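Side-chain contacts in VirX1 (Cyanophage Syn10, PDB 6QGM), which iodinates diverse substrates as a viral halogenase of the tryptophan halogenase family, probably with the help of a reduced flavin: residues L248-A253 and T415-W420; H274-G279 and R311-E316; T292-S297 and D304-E309; P353-G358 and S400-M405. One frame throughout, in Å; residues are numbered along the deposited sequence.

In the fold
Contacts 1, 2 and 3 gather at one end of the seven-stranded mixed sheet, with centres of contacts 2 and 3 about 7 Å apart and those of contacts 1 and 3 about 11 Å apart. Contacts 2 and 3 share helix 303-314, and contacts 1 and 3 reach the neighbouring strands 252-258 and 290-296. Along the chain, contact 1 spans all the others: contact 3 falls within the span of contact 2, and contact 4 follows them. Contact 4 is the most central, its centre about 14 Å from that of contact 1. The contacts thus tie the sheet to helices 303-314 and 416-424, and loop 353-358 to helix 382-408.

Contact 1. Residues L248-A253 and T415-W420; sequences LANDKA and TPYWKW
With CG trans to the backbone N (chi1 175°), the ring of Tyr417 reaches off its helix toward Asn250, whose own CG lies beside the backbone N (chi1 -64°), carrying the amide out to meet the phenol. Tyr417 OH donates to Asn250 OD1 at 2.9 Å. The bond comes in from the flank of the carbonyl, at 102° to C=O and somewhat tilted from its plane, and although the two side chains run across one another, amide and ring are almost parallel. Asparagine suits this buried spot because its two ends serve different partners: while OD1 accepts from the tyrosine, ND2 is hydrogen-bonded to Glu352. The small methyl of Ala249 packs against two aromatic side chains: its CB lies 3.8 Å from Trp420 CZ3 and 4.0 Å from Tyr417 CE1. The contact joins the loop leading into strand 252-258 of the seven-stranded sheet to the first turn of helix 416-424. On the strand side, Asp251 and Lys252 both face Tyr296 in a classic beta bulge. On the helix side, Thr415 is the N-cap, its OG1 accepting a weak bond from Trp418 N at 3.4 Å, and the same OG1 also bonds to Lys277 O. Trp420, one turn on from Pro416, has a further partner in Arg299, which makes a cation-pi contact with it.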
loop_
_atom_site.group_PDB
_atom_site.type_symbol
_atom_site.label_atom_id
_atom_site.label_comp_id
_atom_site.label_asym_id
_atom_site.label_seq_id
_atom_site.Cartn_x
_atom_site.Cartn_y
_atom_site.Cartn_z
ATOM N N LEU B 248 -10.465 -12.671 19.721
ATOM C CA LEU B 248 -11.810 -13.242 19.963
ATOM C C LEU B 248 -11.715 -14.246 21.115
ATOM O O LEU B 248 -11.005 -15.253 20.963
ATOM C CB LEU B 248 -12.310 -13.897 18.669
ATOM C CG LEU B 248 -12.537 -12.950 17.502
ATOM C CD1 LEU B 248 -12.688 -13.727 16.203
ATOM C CD2 LEU B 248 -13.762 -12.080 17.757
ATOM N N ALA B 249 -12.436 -13.983 22.203
ATOM C CA ALA B 249 -12.346 -14.736 23.475
ATOM C C ALA B 249 -13.216 -15.998 23.433
ATOM O O ALA B 249 -13.002 -16.869 24.274
ATOM C CB ALA B 249 -12.735 -13.830 24.612
ATOM N N ASN B 250 -14.162 -16.091 22.503
ATOM C CA ASN B 250 -15.210 -17.147 22.504
ATOM C C ASN B 250 -14.613 -18.452 21.971
ATOM O O ASN B 250 -14.128 -18.468 20.854
ATOM C CB ASN B 250 -16.470 -16.667 21.767
ATOM C CG ASN B 250 -17.124 -15.496 22.466
ATOM O OD1 ASN B 250 -16.905 -15.299 23.654
ATOM N ND2 ASN B 250 -17.930 -14.725 21.747
ATOM N N ASP B 251 -14.629 -19.502 22.783
ATOM C CA ASP B 251 -13.997 -20.814 22.480
ATOM C C ASP B 251 -15.001 -21.954 22.680
ATOM O O ASP B 251 -14.628 -23.111 22.416
ATOM C CB ASP B 251 -12.763 -21.002 23.358
ATOM C CG ASP B 251 -13.073 -20.911 24.842
ATOM O OD1 ASP B 251 -14.112 -20.298 25.187
ATOM O OD2 ASP B 251 -12.270 -21.429 25.636
ATOM N N LYS B 252 -16.226 -21.642 23.117
ATOM C CA LYS B 252 -17.308 -22.630 23.372
ATOM C C LYS B 252 -18.598 -22.161 22.701
ATOM O O LYS B 252 -18.782 -20.925 22.547
ATOM C CB LYS B 252 -17.558 -22.753 24.873
ATOM C CG LYS B 252 -16.342 -23.099 25.714
ATOM C CD LYS B 252 -15.633 -24.347 25.242
ATOM C CE LYS B 252 -14.492 -24.764 26.144
ATOM N NZ LYS B 252 -14.457 -26.235 26.333
ATOM N N ALA B 253 -19.477 -23.098 22.352
ATOM C CA ALA B 253 -20.873 -22.814 21.939
ATOM C C ALA B 253 -21.789 -23.899 22.502
ATOM O O ALA B 253 -21.365 -25.052 22.598
ATOM C CB ALA B 253 -20.992 -22.717 20.435
ATOM N N THR B 415 -19.390 -6.591 32.891
ATOM C CA THR B 415 -18.851 -7.892 33.343
ATOM C C THR B 415 -17.362 -7.938 33.041
ATOM O O THR B 415 -16.859 -7.124 32.260
ATOM C CB THR B 415 -19.569 -9.060 32.671
ATOM O OG1 THR B 415 -19.262 -9.054 31.282
ATOM C CG2 THR B 415 -21.069 -8.996 32.840
ATOM N N PRO B 416 -16.604 -8.858 33.666
ATOM C CA PRO B 416 -15.187 -9.007 33.368
ATOM C C PRO B 416 -14.958 -9.334 31.888
ATOM O O PRO B 416 -13.961 -8.874 31.349
ATOM C CB PRO B 416 -14.725 -10.139 34.299
ATOM C CG PRO B 416 -15.730 -10.104 35.428
ATOM C CD PRO B 416 -17.032 -9.718 34.773
ATOM N N TYR B 417 -15.879 -10.071 31.263
ATOM C CA TYR B 417 -15.804 -10.426 29.822
ATOM C C TYR B 417 -15.772 -9.155 28.982
ATOM O O TYR B 417 -14.878 -9.026 28.127
ATOM C CB TYR B 417 -16.959 -11.335 29.411
ATOM C CG TYR B 417 -17.020 -11.644 27.941
ATOM C CD1 TYR B 417 -16.288 -12.668 27.379
ATOM C CD2 TYR B 417 -17.843 -10.912 27.104
ATOM C CE1 TYR B 417 -16.351 -12.945 26.022
ATOM C CE2 TYR B 417 -17.934 -11.180 25.747
ATOM C CZ TYR B 417 -17.180 -12.202 25.202
ATOM O OH TYR B 417 -17.253 -12.462 23.865
ATOM N N TRP B 418 -16.711 -8.240 29.233
ATOM C CA TRP B 418 -16.876 -6.992 28.440
ATOM C C TRP B 418 -15.787 -5.990 28.825
ATOM O O TRP B 418 -15.325 -5.266 27.928
ATOM C CB TRP B 418 -18.299 -6.431 28.594
ATOM C CG TRP B 418 -19.288 -7.194 27.773
ATOM C CD1 TRP B 418 -20.233 -8.071 28.210
ATOM C CD2 TRP B 418 -19.360 -7.203 26.337
ATOM N NE1 TRP B 418 -20.908 -8.608 27.151
ATOM C CE2 TRP B 418 -20.394 -8.098 25.988
ATOM C CE3 TRP B 418 -18.672 -6.529 25.322
ATOM C CZ2 TRP B 418 -20.741 -8.339 24.662
ATOM C CZ3 TRP B 418 -19.012 -6.775 24.018
ATOM C CH2 TRP B 418 -20.046 -7.646 23.694
ATOM N N LYS B 419 -15.359 -5.976 30.095
ATOM C CA LYS B 419 -14.205 -5.143 30.525
ATOM C C LYS B 419 -12.979 -5.593 29.720
ATOM O O LYS B 419 -12.247 -4.709 29.242
ATOM C CB LYS B 419 -14.012 -5.174 32.038
ATOM C CG LYS B 419 -13.510 -3.852 32.609
ATOM C CD LYS B 419 -13.127 -3.901 34.068
ATOM C CE LYS B 419 -11.919 -3.037 34.416
ATOM N NZ LYS B 419 -11.082 -3.642 35.488
ATOM N N TRP B 420 -12.805 -6.904 29.503
ATOM C CA TRP B 420 -11.654 -7.433 28.720
ATOM C C TRP B 420 -11.756 -6.977 27.262
ATOM O O TRP B 420 -10.733 -6.524 26.707
ATOM C CB TRP B 420 -11.523 -8.954 28.770
ATOM C CG TRP B 420 -10.319 -9.426 28.003
ATOM C CD1 TRP B 420 -9.022 -9.432 28.439
ATOM C CD2 TRP B 420 -10.281 -9.888 26.643
ATOM N NE1 TRP B 420 -8.184 -9.862 27.448
ATOM C CE2 TRP B 420 -8.932 -10.169 26.339
ATOM C CE3 TRP B 420 -11.247 -10.071 25.644
ATOM C CZ2 TRP B 420 -8.534 -10.642 25.086
ATOM C CZ3 TRP B 420 -10.850 -10.549 24.406
ATOM C CH2 TRP B 420 -9.510 -10.827 24.133
#

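Contact 2. Residues H274-G279 and R311-E316; sequences HAMKNG and REHLGE
Met276 and His313 are the closest backbone points, their CA atoms 8.6 Å apart, where the turn of a beta hairpin meets the last turn of helix 303-314. The hairpin joins strands 270-275 and 279-285; its turn is closed by a hydrogen bond of 2.8 Å from Met276 N to Gly279 O. Across the gap, His313 serves two neighbours at once. Its edge is turned to the face of His274 in an edge-to-face pair, the centroids 4.3 Å apart and the planes at 52°. Both histidines are partly exposed, and a polar imidazole suits such places because it can pack as an aromatic ring while staying near solvent. The thioether of Met276 covers a face of the His313 ring in a Met-aromatic contact, with SD 4.0 Å from the ring centroid and 23° off its normal. A flexible methionine can do this because its chain folds back: chi2 and chi3 are both bent, bringing the methyl round to the root of the histidine, CE lying 3.6 Å from His313 CB. Val281 of the hairpin's second strand also packs against both Met276 and His313. In the ring pair, the atom of His313 set over the centre of the His274 ring is CE1.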
loop_
_atom_site.group_PDB
_atom_site.type_symbol
_atom_site.label_atom_id
_atom_site.label_comp_id
_atom_site.label_asym_id
_atom_site.label_seq_id
_atom_site.Cartn_x
_atom_site.Cartn_y
_atom_site.Cartn_z
ATOM N N HIS B 274 -27.819 -11.262 20.247
ATOM C CA HIS B 274 -28.093 -10.690 21.585
ATOM C C HIS B 274 -26.840 -10.833 22.453
ATOM O O HIS B 274 -26.517 -11.971 22.818
ATOM C CB HIS B 274 -29.285 -11.393 22.222
ATOM C CG HIS B 274 -29.727 -10.729 23.470
ATOM N ND1 HIS B 274 -30.859 -9.981 23.520
ATOM C CD2 HIS B 274 -29.177 -10.677 24.699
ATOM C CE1 HIS B 274 -31.025 -9.512 24.743
ATOM N NE2 HIS B 274 -29.996 -9.908 25.475
ATOM N N ALA B 275 -26.158 -9.731 22.774
ATOM C CA ALA B 275 -24.945 -9.752 23.621
ATOM C C ALA B 275 -25.347 -10.123 25.050
ATOM O O ALA B 275 -26.306 -9.513 25.575
ATOM C CB ALA B 275 -24.245 -8.431 23.572
ATOM N N MET B 276 -24.639 -11.094 25.631
ATOM C CA MET B 276 -24.875 -11.661 26.988
ATOM C C MET B 276 -23.706 -11.273 27.897
ATOM O O MET B 276 -22.918 -10.398 27.479
ATOM C CB MET B 276 -24.997 -13.184 26.911
ATOM C CG MET B 276 -26.038 -13.640 25.917
ATOM S SD MET B 276 -27.639 -13.797 26.670
ATOM C CE MET B 276 -27.444 -15.369 27.519
ATOM N N LYS B 277 -23.586 -11.882 29.082
ATOM C CA LYS B 277 -22.552 -11.497 30.086
ATOM C C LYS B 277 -21.158 -11.936 29.615
ATOM O O LYS B 277 -20.204 -11.192 29.896
ATOM C CB LYS B 277 -22.894 -12.058 31.474
ATOM C CG LYS B 277 -24.090 -11.391 32.144
ATOM C CD LYS B 277 -24.623 -12.114 33.353
ATOM C CE LYS B 277 -25.332 -11.168 34.305
ATOM N NZ LYS B 277 -25.999 -11.897 35.409
ATOM N N ASN B 278 -21.059 -13.071 28.908
ATOM C CA ASN B 278 -19.774 -13.725 28.535
ATOM C C ASN B 278 -19.759 -14.108 27.056
ATOM O O ASN B 278 -18.960 -14.992 26.700
ATOM C CB ASN B 278 -19.494 -14.961 29.400
ATOM C CG ASN B 278 -19.642 -14.668 30.872
ATOM O OD1 ASN B 278 -18.770 -14.060 31.486
ATOM N ND2 ASN B 278 -20.765 -15.072 31.429
ATOM N N GLY B 279 -20.568 -13.452 26.225
ATOM C CA GLY B 279 -20.631 -13.697 24.769
ATOM C C GLY B 279 -21.903 -13.137 24.170
ATOM O O GLY B 279 -22.269 -11.990 24.511
ATOM N N ARG B 311 -30.609 -20.453 29.364
ATOM C CA ARG B 311 -31.996 -20.882 29.713
ATOM C C ARG B 311 -32.779 -19.681 30.261
ATOM O O ARG B 311 -33.910 -19.482 29.800
ATOM C CB ARG B 311 -31.980 -22.038 30.717
ATOM C CG ARG B 311 -31.489 -23.344 30.128
ATOM C CD ARG B 311 -31.542 -24.497 31.093
ATOM N NE ARG B 311 -30.898 -25.660 30.497
ATOM C CZ ARG B 311 -31.478 -26.483 29.624
ATOM N NH1 ARG B 311 -32.729 -26.289 29.229
ATOM N NH2 ARG B 311 -30.796 -27.506 29.145
ATOM N N GLU B 312 -32.189 -18.915 31.185
ATOM C CA GLU B 312 -32.799 -17.692 31.775
ATOM C C GLU B 312 -33.160 -16.746 30.629
ATOM O O GLU B 312 -34.306 -16.275 30.590
ATOM C CB GLU B 312 -31.865 -17.027 32.801
ATOM C CG GLU B 312 -31.937 -17.637 34.203
ATOM C CD GLU B 312 -31.084 -16.975 35.286
ATOM O OE1 GLU B 312 -29.959 -16.494 34.973
ATOM O OE2 GLU B 312 -31.545 -16.934 36.447
ATOM N N HIS B 313 -32.219 -16.511 29.714
ATOM C CA HIS B 313 -32.374 -15.602 28.554
ATOM C C HIS B 313 -33.523 -16.065 27.663
ATOM O O HIS B 313 -34.195 -15.191 27.106
ATOM C CB HIS B 313 -31.077 -15.500 27.754
ATOM C CG HIS B 313 -31.251 -14.797 26.451
ATOM N ND1 HIS B 313 -31.387 -13.424 26.361
ATOM C CD2 HIS B 313 -31.342 -15.274 25.192
ATOM C CE1 HIS B 313 -31.564 -13.094 25.106
ATOM N NE2 HIS B 313 -31.532 -14.206 24.364
ATOM N N LEU B 314 -33.741 -17.374 27.518
ATOM C CA LEU B 314 -34.751 -17.922 26.572
ATOM C C LEU B 314 -36.154 -17.847 27.184
ATOM O O LEU B 314 -37.100 -18.090 26.434
ATOM C CB LEU B 314 -34.378 -19.360 26.200
ATOM C CG LEU B 314 -33.136 -19.522 25.325
ATOM C CD1 LEU B 314 -32.833 -20.993 25.069
ATOM C CD2 LEU B 314 -33.284 -18.775 24.010
ATOM N N GLY B 315 -36.287 -17.535 28.478
ATOM C CA GLY B 315 -37.579 -17.551 29.199
ATOM C C GLY B 315 -38.166 -18.950 29.304
ATOM O O GLY B 315 -37.382 -19.889 29.359
ATOM N N GLU B 316 -39.497 -19.086 29.305
ATOM C CA GLU B 316 -40.217 -20.367 29.569
ATOM C C GLU B 316 -39.653 -21.491 28.688
ATOM O O GLU B 316 -39.494 -22.610 29.217
ATOM C CB GLU B 316 -41.726 -20.204 29.353
ATOM C CG GLU B 316 -42.351 -19.196 30.304
ATOM C CD GLU B 316 -43.355 -19.748 31.303
ATOM O OE1 GLU B 316 -43.295 -20.965 31.606
ATOM O OE2 GLU B 316 -44.220 -18.950 31.770
#

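Contact 3. Residues T292-S297 and D304-E309; sequences TGYCYS and DDAEAE
Tyr294 and Tyr296, two residues apart on strand 290-296, turn their side chains to the same face of the antiparallel part of the sheet, where helix 303-314 packs. The helix follows the strand after a short loop and runs back across it: the axes of the two segments approach to 9.6 Å at 139°. Tyr294 comes first. The edge of its ring meets the helix backbone, with Ala306 O near the ring plane and 3.3 Å from CD2. Beyond it, Tyr294 OH gives a weak hydrogen bond of 2.6 Å to Glu309 OE1, the carboxylate standing steeply to the ring. The same hydroxyl is hydrogen-bonded to Asn278 N, and Glu309 in turn holds the hairpin turn through weak bonds to Lys277 N and Asn278 ND2. A tyrosine suits this place, since its apolar ring can be buried while the phenol joins a polar cluster. One residue further on, Tyr296 takes the rotamer with CG between the backbone N and the carbonyl carbon (chi1 67°), which lays its ring flat against the small side chain of Ala306. The result is a CH-pi contact: Ala306 CB sits over the ring, 3.7 Å from its centroid and 11° off the normal.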
loop_
_atom_site.group_PDB
_atom_site.type_symbol
_atom_site.label_atom_id
_atom_site.label_comp_id
_atom_site.label_asym_id
_atom_site.label_seq_id
_atom_site.Cartn_x
_atom_site.Cartn_y
_atom_site.Cartn_z
ATOM N N THR B 292 -31.251 -21.424 18.050
ATOM C CA THR B 292 -30.626 -20.457 18.997
ATOM C C THR B 292 -29.441 -21.099 19.727
ATOM O O THR B 292 -29.542 -22.286 20.074
ATOM C CB THR B 292 -31.647 -19.979 20.035
ATOM O OG1 THR B 292 -32.886 -19.703 19.387
ATOM C CG2 THR B 292 -31.183 -18.772 20.814
ATOM N N GLY B 293 -28.367 -20.339 19.961
ATOM C CA GLY B 293 -27.174 -20.801 20.705
ATOM C C GLY B 293 -26.426 -19.659 21.383
ATOM O O GLY B 293 -26.582 -18.513 20.943
ATOM N N TYR B 294 -25.662 -19.979 22.433
ATOM C CA TYR B 294 -24.751 -19.070 23.165
ATOM C C TYR B 294 -23.329 -19.346 22.671
ATOM O O TYR B 294 -22.896 -20.504 22.789
ATOM C CB TYR B 294 -24.887 -19.331 24.671
ATOM C CG TYR B 294 -24.344 -18.283 25.619
ATOM C CD1 TYR B 294 -23.644 -17.161 25.176
ATOM C CD2 TYR B 294 -24.492 -18.440 26.980
ATOM C CE1 TYR B 294 -23.139 -16.226 26.063
ATOM C CE2 TYR B 294 -24.000 -17.507 27.880
ATOM C CZ TYR B 294 -23.329 -16.396 27.420
ATOM O OH TYR B 294 -22.860 -15.475 28.298
ATOM N N CYS B 295 -22.653 -18.346 22.091
ATOM C CA CYS B 295 -21.172 -18.315 21.938
ATOM C C CYS B 295 -20.587 -17.617 23.161
ATOM O O CYS B 295 -20.969 -16.455 23.378
ATOM C CB CYS B 295 -20.731 -17.535 20.711
ATOM S SG CYS B 295 -20.996 -18.455 19.185
ATOM N N TYR B 296 -19.710 -18.285 23.913
ATOM C CA TYR B 296 -19.173 -17.765 25.191
ATOM C C TYR B 296 -17.697 -18.127 25.343
ATOM O O TYR B 296 -17.170 -18.894 24.526
ATOM C CB TYR B 296 -19.993 -18.276 26.373
ATOM C CG TYR B 296 -19.915 -19.758 26.649
ATOM C CD1 TYR B 296 -20.651 -20.664 25.904
ATOM C CD2 TYR B 296 -19.154 -20.254 27.695
ATOM C CE1 TYR B 296 -20.608 -22.023 26.169
ATOM C CE2 TYR B 296 -19.097 -21.609 27.975
ATOM C CZ TYR B 296 -19.827 -22.498 27.206
ATOM O OH TYR B 296 -19.805 -23.836 27.447
ATOM N N SER B 297 -17.073 -17.555 26.370
ATOM C CA SER B 297 -15.635 -17.681 26.678
ATOM C C SER B 297 -15.469 -18.431 27.995
ATOM O O SER B 297 -15.876 -17.879 29.035
ATOM C CB SER B 297 -14.996 -16.330 26.745
ATOM O OG SER B 297 -13.641 -16.428 27.106
ATOM N N ASP B 304 -21.690 -24.750 33.154
ATOM C CA ASP B 304 -22.946 -24.804 33.947
ATOM C C ASP B 304 -23.555 -23.403 34.071
ATOM O O ASP B 304 -24.789 -23.276 33.949
ATOM C CB ASP B 304 -22.700 -25.355 35.349
ATOM C CG ASP B 304 -22.523 -26.864 35.428
ATOM O OD1 ASP B 304 -22.171 -27.489 34.394
ATOM O OD2 ASP B 304 -22.724 -27.405 36.539
ATOM N N ASP B 305 -22.715 -22.399 34.341
ATOM C CA ASP B 305 -23.131 -20.982 34.509
ATOM C C ASP B 305 -23.641 -20.426 33.171
ATOM O O ASP B 305 -24.678 -19.730 33.185
ATOM C CB ASP B 305 -21.985 -20.114 35.034
ATOM C CG ASP B 305 -21.723 -20.199 36.523
ATOM O OD1 ASP B 305 -22.238 -21.149 37.161
ATOM O OD2 ASP B 305 -21.001 -19.304 37.026
ATOM N N ALA B 306 -22.928 -20.690 32.064
ATOM C CA ALA B 306 -23.314 -20.250 30.702
ATOM C C ALA B 306 -24.683 -20.827 30.312
ATOM O O ALA B 306 -25.473 -20.121 29.646
ATOM C CB ALA B 306 -22.262 -20.668 29.726
ATOM N N GLU B 307 -24.959 -22.074 30.707
ATOM C CA GLU B 307 -26.221 -22.781 30.375
ATOM C C GLU B 307 -27.378 -22.196 31.194
ATOM O O GLU B 307 -28.505 -22.106 30.658
ATOM C CB GLU B 307 -26.076 -24.274 30.619
ATOM C CG GLU B 307 -27.370 -25.020 30.333
ATOM C CD GLU B 307 -27.215 -26.512 30.204
ATOM O OE1 GLU B 307 -26.183 -26.916 29.622
ATOM O OE2 GLU B 307 -28.115 -27.242 30.680
ATOM N N ALA B 308 -27.123 -21.846 32.452
ATOM C CA ALA B 308 -28.123 -21.227 33.347
ATOM C C ALA B 308 -28.485 -19.842 32.779
ATOM O O ALA B 308 -29.684 -19.536 32.649
ATOM C CB ALA B 308 -27.582 -21.182 34.756
ATOM N N GLU B 309 -27.468 -19.048 32.440
ATOM C CA GLU B 309 -27.576 -17.778 31.664
ATOM C C GLU B 309 -28.499 -17.971 30.455
ATOM O O GLU B 309 -29.473 -17.205 30.331
ATOM C CB GLU B 309 -26.205 -17.366 31.133
ATOM C CG GLU B 309 -25.561 -16.201 31.849
ATOM C CD GLU B 309 -24.349 -15.696 31.083
ATOM O OE1 GLU B 309 -24.563 -14.887 30.127
ATOM O OE2 GLU B 309 -23.201 -16.159 31.400
#

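Contact 4. Residues P353-G358 and S400-M405; sequences PLESTG and SDFVAM
The loop 353-358, with the sequence Pro-Leu-Glu-Ser-Thr-Gly, matches a stretch characteristic of flavin-dependent halogenases, where it lies near the site at which hypohalous acid is passed to the substrate; the same place in VirX1 is probable by likeness. Here two of its side chains rest on helix 382-408. Val403 splits its branches between them, as a beta-branched residue can: CG1 lies 4.1 Å from Leu354 CB, and CG2 lies 4.0 Å from Glu355 CB. The nearest backbone points are Glu355 and Val403, their CA atoms 6.5 Å apart, a closeness that a compact valine permits. Glu355 then bends at chi2 (-62°), bringing its chain obliquely up to the Phe402 ring: CG is 3.5 Å from Phe402 CE2, and the carboxylate is inclined to the ring by 43°, the two side chains crossing at about a right angle. What fixes the acid end is His406, one turn further along the helix, whose NE2 is hydrogen-bonded to Glu355 OE2. That imidazole is itself placed by ND1, bonded to Phe402 O, and by an edge-to-face contact with the Phe402 ring, so Phe402 packs on the glutamate and helps to place its partner. Next in the loop, Ser356 takes a left-handed backbone conformation, and its OG bonds to Lys76 NZ and Ser48 OG. Around the contact, strand 78-82 lies against Leu354 and Glu355 through Phe81, helix 462-468 meets Phe402 and Glu355 through Ile465, and helix 441-451 packs Trp442 on Ala404 and Met405 of the same long helix.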
loop_
_atom_site.group_PDB
_atom_site.type_symbol
_atom_site.label_atom_id
_atom_site.label_comp_id
_atom_site.label_asym_id
_atom_site.label_seq_id
_atom_site.Cartn_x
_atom_site.Cartn_y
_atom_site.Cartn_z
ATOM N N PRO B 353 -20.361 -17.161 14.419
ATOM C CA PRO B 353 -21.228 -16.602 13.364
ATOM C C PRO B 353 -21.907 -15.263 13.700
ATOM O O PRO B 353 -23.060 -15.107 13.408
ATOM C CB PRO B 353 -22.263 -17.711 13.174
ATOM C CG PRO B 353 -22.422 -18.248 14.597
ATOM C CD PRO B 353 -21.023 -18.216 15.196
ATOM N N LEU B 354 -21.167 -14.326 14.284
ATOM C CA LEU B 354 -21.659 -12.965 14.637
ATOM C C LEU B 354 -21.896 -12.161 13.347
ATOM O O LEU B 354 -22.748 -11.249 13.365
ATOM C CB LEU B 354 -20.631 -12.275 15.544
ATOM C CG LEU B 354 -21.071 -10.930 16.113
ATOM C CD1 LEU B 354 -22.320 -11.077 16.957
ATOM C CD2 LEU B 354 -19.964 -10.289 16.931
ATOM N N GLU B 355 -21.167 -12.484 12.277
ATOM C CA GLU B 355 -21.370 -11.862 10.951
ATOM C C GLU B 355 -21.838 -12.944 9.966
ATOM O O GLU B 355 -21.581 -12.815 8.766
ATOM C CB GLU B 355 -20.093 -11.126 10.541
ATOM C CG GLU B 355 -20.006 -9.727 11.114
ATOM C CD GLU B 355 -21.101 -8.762 10.663
ATOM O OE1 GLU B 355 -21.562 -8.904 9.497
ATOM O OE2 GLU B 355 -21.504 -7.876 11.473
ATOM N N SER B 356 -22.575 -13.931 10.464
ATOM C CA SER B 356 -23.257 -14.990 9.680
ATOM C C SER B 356 -22.265 -15.568 8.687
ATOM O O SER B 356 -22.600 -15.713 7.502
ATOM C CB SER B 356 -24.471 -14.438 8.988
ATOM O OG SER B 356 -25.333 -13.802 9.925
ATOM N N THR B 357 -21.084 -15.880 9.187
ATOM C CA THR B 357 -19.867 -16.203 8.401
ATOM C C THR B 357 -19.692 -17.742 8.385
ATOM O O THR B 357 -18.838 -18.221 7.623
ATOM C CB THR B 357 -18.738 -15.284 8.904
ATOM O OG1 THR B 357 -17.539 -15.494 8.172
ATOM C CG2 THR B 357 -18.475 -15.384 10.392
ATOM N N GLY B 358 -20.543 -18.472 9.120
ATOM C CA GLY B 358 -20.615 -19.948 9.158
ATOM C C GLY B 358 -20.191 -20.610 7.853
ATOM O O GLY B 358 -19.191 -21.306 7.846
ATOM N N SER B 400 -12.337 -12.175 10.650
ATOM C CA SER B 400 -12.080 -12.352 12.108
ATOM C C SER B 400 -11.796 -10.983 12.749
ATOM O O SER B 400 -12.320 -10.748 13.861
ATOM C CB SER B 400 -10.984 -13.368 12.378
ATOM O OG SER B 400 -9.749 -12.956 11.817
ATOM N N ASP B 401 -11.040 -10.106 12.072
ATOM C CA ASP B 401 -10.825 -8.689 12.492
ATOM C C ASP B 401 -12.155 -7.929 12.530
ATOM O O ASP B 401 -12.395 -7.193 13.506
ATOM C CB ASP B 401 -9.846 -7.954 11.567
ATOM C CG ASP B 401 -8.390 -8.098 11.959
ATOM O OD1 ASP B 401 -8.129 -8.450 13.115
ATOM O OD2 ASP B 401 -7.537 -7.882 11.105
ATOM N N PHE B 402 -12.982 -8.073 11.497
ATOM C CA PHE B 402 -14.296 -7.386 11.401
ATOM C C PHE B 402 -15.164 -7.799 12.594
ATOM O O PHE B 402 -15.755 -6.927 13.267
ATOM C CB PHE B 402 -14.964 -7.686 10.056
ATOM C CG PHE B 402 -16.323 -7.052 9.886
ATOM C CD1 PHE B 402 -16.594 -5.760 10.317
ATOM C CD2 PHE B 402 -17.335 -7.750 9.257
ATOM C CE1 PHE B 402 -17.860 -5.205 10.148
ATOM C CE2 PHE B 402 -18.599 -7.201 9.093
ATOM C CZ PHE B 402 -18.865 -5.935 9.542
ATOM N N VAL B 403 -15.220 -9.101 12.875
ATOM C CA VAL B 403 -16.013 -9.670 14.005
ATOM C C VAL B 403 -15.443 -9.100 15.315
ATOM O O VAL B 403 -16.239 -8.681 16.152
ATOM C CB VAL B 403 -16.017 -11.214 13.960
ATOM C CG1 VAL B 403 -16.538 -11.842 15.232
ATOM C CG2 VAL B 403 -16.813 -11.714 12.778
ATOM N N ALA B 404 -14.116 -9.033 15.464
ATOM C CA ALA B 404 -13.449 -8.491 16.670
ATOM C C ALA B 404 -13.882 -7.034 16.910
ATOM O O ALA B 404 -14.020 -6.654 18.091
ATOM C CB ALA B 404 -11.946 -8.610 16.551
ATOM N N MET B 405 -14.120 -6.254 15.844
ATOM C CA MET B 405 -14.488 -4.820 15.950
ATOM C C MET B 405 -15.853 -4.653 16.629
ATOM O O MET B 405 -16.042 -3.622 17.287
ATOM C CB MET B 405 -14.504 -4.157 14.572
ATOM C CG MET B 405 -13.123 -3.852 14.044
ATOM S SD MET B 405 -13.126 -2.850 12.559
ATOM C CE MET B 405 -11.369 -2.706 12.243
#